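Local coordinates for nisin leader peptide-processing serine protease NisP (Lactococcus lactis subsp. lactis, PDB 4MZD), which removes the leader peptide from the nisin precursor, probably as a subtilisin-like serine endopeptidase, at residues I94-I99 / A362-V367. Sequence-based numbering, arbitrary orientation.
Sequences ISVGII and ALALVV
I94 and V96, in the segment that runs into a parallel strand of the central sheet of the subtilisin-like domain, pack on A364 and V367 of helix 356-370. The contact is apolar, and no hydrogen bond joins the two segments. It is small, burying 167 Å² in all. The backbones come nearest at I94 and A364, whose CA atoms are 6.6 Å apart. CB of A364 points toward segment 94-99 and sits between two side chains. CG1 of I94 on one flank and CG2 of V96 on the other each lie 3.7 Å from CB of A364. The two carbons, CG1 of I94 and CG2 of V96, are 5.8 Å apart, so the methyl dips toward the gap between them.

I94 also reaches along the helix. With CG1 anti to the backbone N (chi1 -179°), the longer branch runs out to the helix. There CG1 passes 3.5 Å from the carbonyl O of A364. CD1 then meets CG1 of V367, one helical turn on, at 3.7 Å, and the two side chains meet at a slant. V367 is the partly exposed end of this patch; the other three touching residues are buried.

S95 points away from the helix, and its OG is hydrogen-bonded to OD1 of N198. I168 touches both I94 and A364, and V200 also packs on A364. The strand leads to D100 and the helix follows S353, both predicted members of the charge relay system with H147. The side chain of V96 is about 10 Å from that of D100, so the contact packs the fold near the predicted site without being part of it. This is the helix-on-sheet packing of the subtilisin alpha/beta fold, with the helix after the serine lying against the central parallel sheet.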
ATOM      1  N   ILE A  94     -19.062  -3.475  -3.495  1.00 10.41           N
ATOM      2  CA  ILE A  94     -17.671  -3.107  -3.731  1.00  9.97           C
ATOM      3  C   ILE A  94     -16.793  -3.684  -2.625  1.00  9.22           C
ATOM      4  O   ILE A  94     -17.212  -3.770  -1.467  1.00 10.27           O
ATOM      5  CB  ILE A  94     -17.538  -1.560  -3.782  1.00 10.09           C
ATOM      6  CG1 ILE A  94     -16.101  -1.123  -4.052  1.00 10.83           C
ATOM      7  CG2 ILE A  94     -18.040  -0.919  -2.488  1.00 11.03           C
ATOM      8  CD1 ILE A  94     -15.571  -1.550  -5.396  1.00 11.58           C
ATOM      9  N   SER A  95     -15.577  -4.087  -2.978  1.00  9.13           N
ATOM     10  CA  SER A  95     -14.618  -4.479  -1.957  1.00  9.43           C
ATOM     11  C   SER A  95     -13.201  -4.169  -2.383  1.00  9.54           C
ATOM     12  O   SER A  95     -12.897  -4.055  -3.572  1.00 10.91           O
ATOM     13  CB  SER A  95     -14.732  -5.964  -1.624  1.00 10.32           C
ATOM     14  OG  SER A  95     -14.455  -6.753  -2.766  1.00 11.70           O
ATOM     15  N   VAL A  96     -12.339  -4.033  -1.385  1.00  8.47           N
ATOM     16  CA  VAL A  96     -10.908  -3.921  -1.609  1.00  8.06           C
ATOM     17  C   VAL A  96     -10.241  -5.204  -1.139  1.00  6.99           C
ATOM     18  O   VAL A  96     -10.486  -5.669  -0.017  1.00  7.66           O
ATOM     19  CB  VAL A  96     -10.298  -2.725  -0.845  1.00  8.75           C
ATOM     20  CG1 VAL A  96      -8.807  -2.632  -1.107  1.00  8.72           C
ATOM     21  CG2 VAL A  96     -11.000  -1.419  -1.238  1.00 10.26           C
ATOM     22  N   GLY A  97      -9.410  -5.788  -1.998  1.00  6.92           N
ATOM     23  CA  GLY A  97      -8.609  -6.927  -1.599  1.00  6.85           C
ATOM     24  C   GLY A  97      -7.277  -6.448  -1.059  1.00  6.83           C
ATOM     25  O   GLY A  97      -6.548  -5.742  -1.753  1.00  8.77           O
ATOM     26  N   ILE A  98      -6.963  -6.810   0.180  1.00  6.24           N
ATOM     27  CA  ILE A  98      -5.757  -6.324   0.833  1.00  6.43           C
ATOM     28  C   ILE A  98      -4.699  -7.419   0.843  1.00  6.29           C
ATOM     29  O   ILE A  98      -4.870  -8.451   1.501  1.00  6.93           O
ATOM     30  CB  ILE A  98      -6.019  -5.864   2.277  1.00  6.95           C
ATOM     31  CG1 ILE A  98      -7.217  -4.915   2.355  1.00  8.56           C
ATOM     32  CG2 ILE A  98      -4.767  -5.192   2.844  1.00  7.64           C
ATOM     33  CD1 ILE A  98      -7.571  -4.542   3.786  1.00  9.65           C
ATOM     34  N   ILE A  99      -3.621  -7.195   0.098  1.00  6.16           N
ATOM     35  CA  ILE A  99      -2.532  -8.157  -0.009  1.00  6.28           C
ATOM     36  C   ILE A  99      -1.433  -7.684   0.940  1.00  6.66           C
ATOM     37  O   ILE A  99      -0.726  -6.716   0.663  1.00  6.85           O
ATOM     38  CB  ILE A  99      -2.035  -8.240  -1.459  1.00  6.77           C
ATOM     39  CG1 ILE A  99      -3.171  -8.740  -2.363  1.00  7.83           C
ATOM     40  CG2 ILE A  99      -0.819  -9.144  -1.554  1.00  7.85           C
ATOM     41  CD1 ILE A  99      -2.813  -8.848  -3.847  1.00  8.59           C
ATOM     42  N   ALA A 362     -10.458   5.233  -1.569  1.00  7.50           N
ATOM     43  CA  ALA A 362     -11.068   6.307  -2.344  1.00  8.34           C
ATOM     44  C   ALA A 362     -11.491   5.808  -3.724  1.00  8.06           C
ATOM     45  O   ALA A 362     -12.584   6.125  -4.205  1.00  8.94           O
ATOM     46  CB  ALA A 362     -10.105   7.467  -2.465  1.00  9.67           C
ATOM     47  N   LEU A 363     -10.622   5.036  -4.370  1.00  8.39           N
ATOM     48  CA  LEU A 363     -10.952   4.468  -5.670  1.00  9.13           C
ATOM     49  C   LEU A 363     -12.150   3.545  -5.584  1.00  8.59           C
ATOM     50  O   LEU A 363     -12.991   3.538  -6.480  1.00  9.96           O
ATOM     51  CB  LEU A 363      -9.763   3.709  -6.239  1.00 10.08           C
ATOM     52  CG  LEU A 363      -8.652   4.552  -6.842  1.00 12.13           C
ATOM     53  CD1 LEU A 363      -7.459   3.653  -7.085  1.00 13.54           C
ATOM     54  CD2 LEU A 363      -9.119   5.215  -8.136  1.00 13.86           C
ATOM     55  N   ALA A 364     -12.225   2.763  -4.514  1.00  8.70           N
ATOM     56  CA  ALA A 364     -13.354   1.863  -4.335  1.00  8.86           C
ATOM     57  C   ALA A 364     -14.660   2.655  -4.201  1.00  8.33           C
ATOM     58  O   ALA A 364     -15.685   2.258  -4.756  1.00  9.54           O
ATOM     59  CB  ALA A 364     -13.125   0.953  -3.142  1.00  9.90           C
ATOM     60  N   LEU A 365     -14.632   3.781  -3.489  1.00  8.85           N
ATOM     61  CA  LEU A 365     -15.819   4.642  -3.400  1.00  9.55           C
ATOM     62  C   LEU A 365     -16.287   5.079  -4.789  1.00 10.22           C
ATOM     63  O   LEU A 365     -17.477   5.048  -5.082  1.00 11.12           O
ATOM     64  CB  LEU A 365     -15.541   5.874  -2.533  1.00  9.75           C
ATOM     65  CG  LEU A 365     -15.328   5.653  -1.031  1.00 10.42           C
ATOM     66  CD1 LEU A 365     -14.828   6.924  -0.369  1.00 10.95           C
ATOM     67  CD2 LEU A 365     -16.593   5.153  -0.345  1.00 11.87           C
ATOM     68  N   VAL A 366     -15.334   5.477  -5.637  1.00 10.89           N
ATOM     69  CA  VAL A 366     -15.600   5.912  -7.009  1.00 12.63           C
ATOM     70  C   VAL A 366     -16.179   4.798  -7.866  1.00 11.28           C
ATOM     71  O   VAL A 366     -17.130   5.001  -8.629  1.00 12.24           O
ATOM     72  CB  VAL A 366     -14.284   6.399  -7.692  1.00 16.29           C
ATOM     73  CG1 VAL A 366     -14.489   6.597  -9.194  1.00 17.14           C
ATOM     74  CG2 VAL A 366     -13.776   7.658  -7.034  1.00 17.46           C
ATOM     75  N   VAL A 367     -15.582   3.620  -7.763  1.00 10.58           N
ATOM     76  CA  VAL A 367     -16.062   2.474  -8.519  1.00 10.92           C
ATOM     77  C   VAL A 367     -17.527   2.219  -8.186  1.00 11.01           C
ATOM     78  O   VAL A 367     -18.352   2.010  -9.071  1.00 12.21           O
ATOM     79  CB  VAL A 367     -15.216   1.218  -8.228  1.00 11.13           C
ATOM     80  CG1 VAL A 367     -15.905  -0.030  -8.753  1.00 11.75           C
ATOM     81  CG2 VAL A 367     -13.831   1.358  -8.847  1.00 11.53           C
TER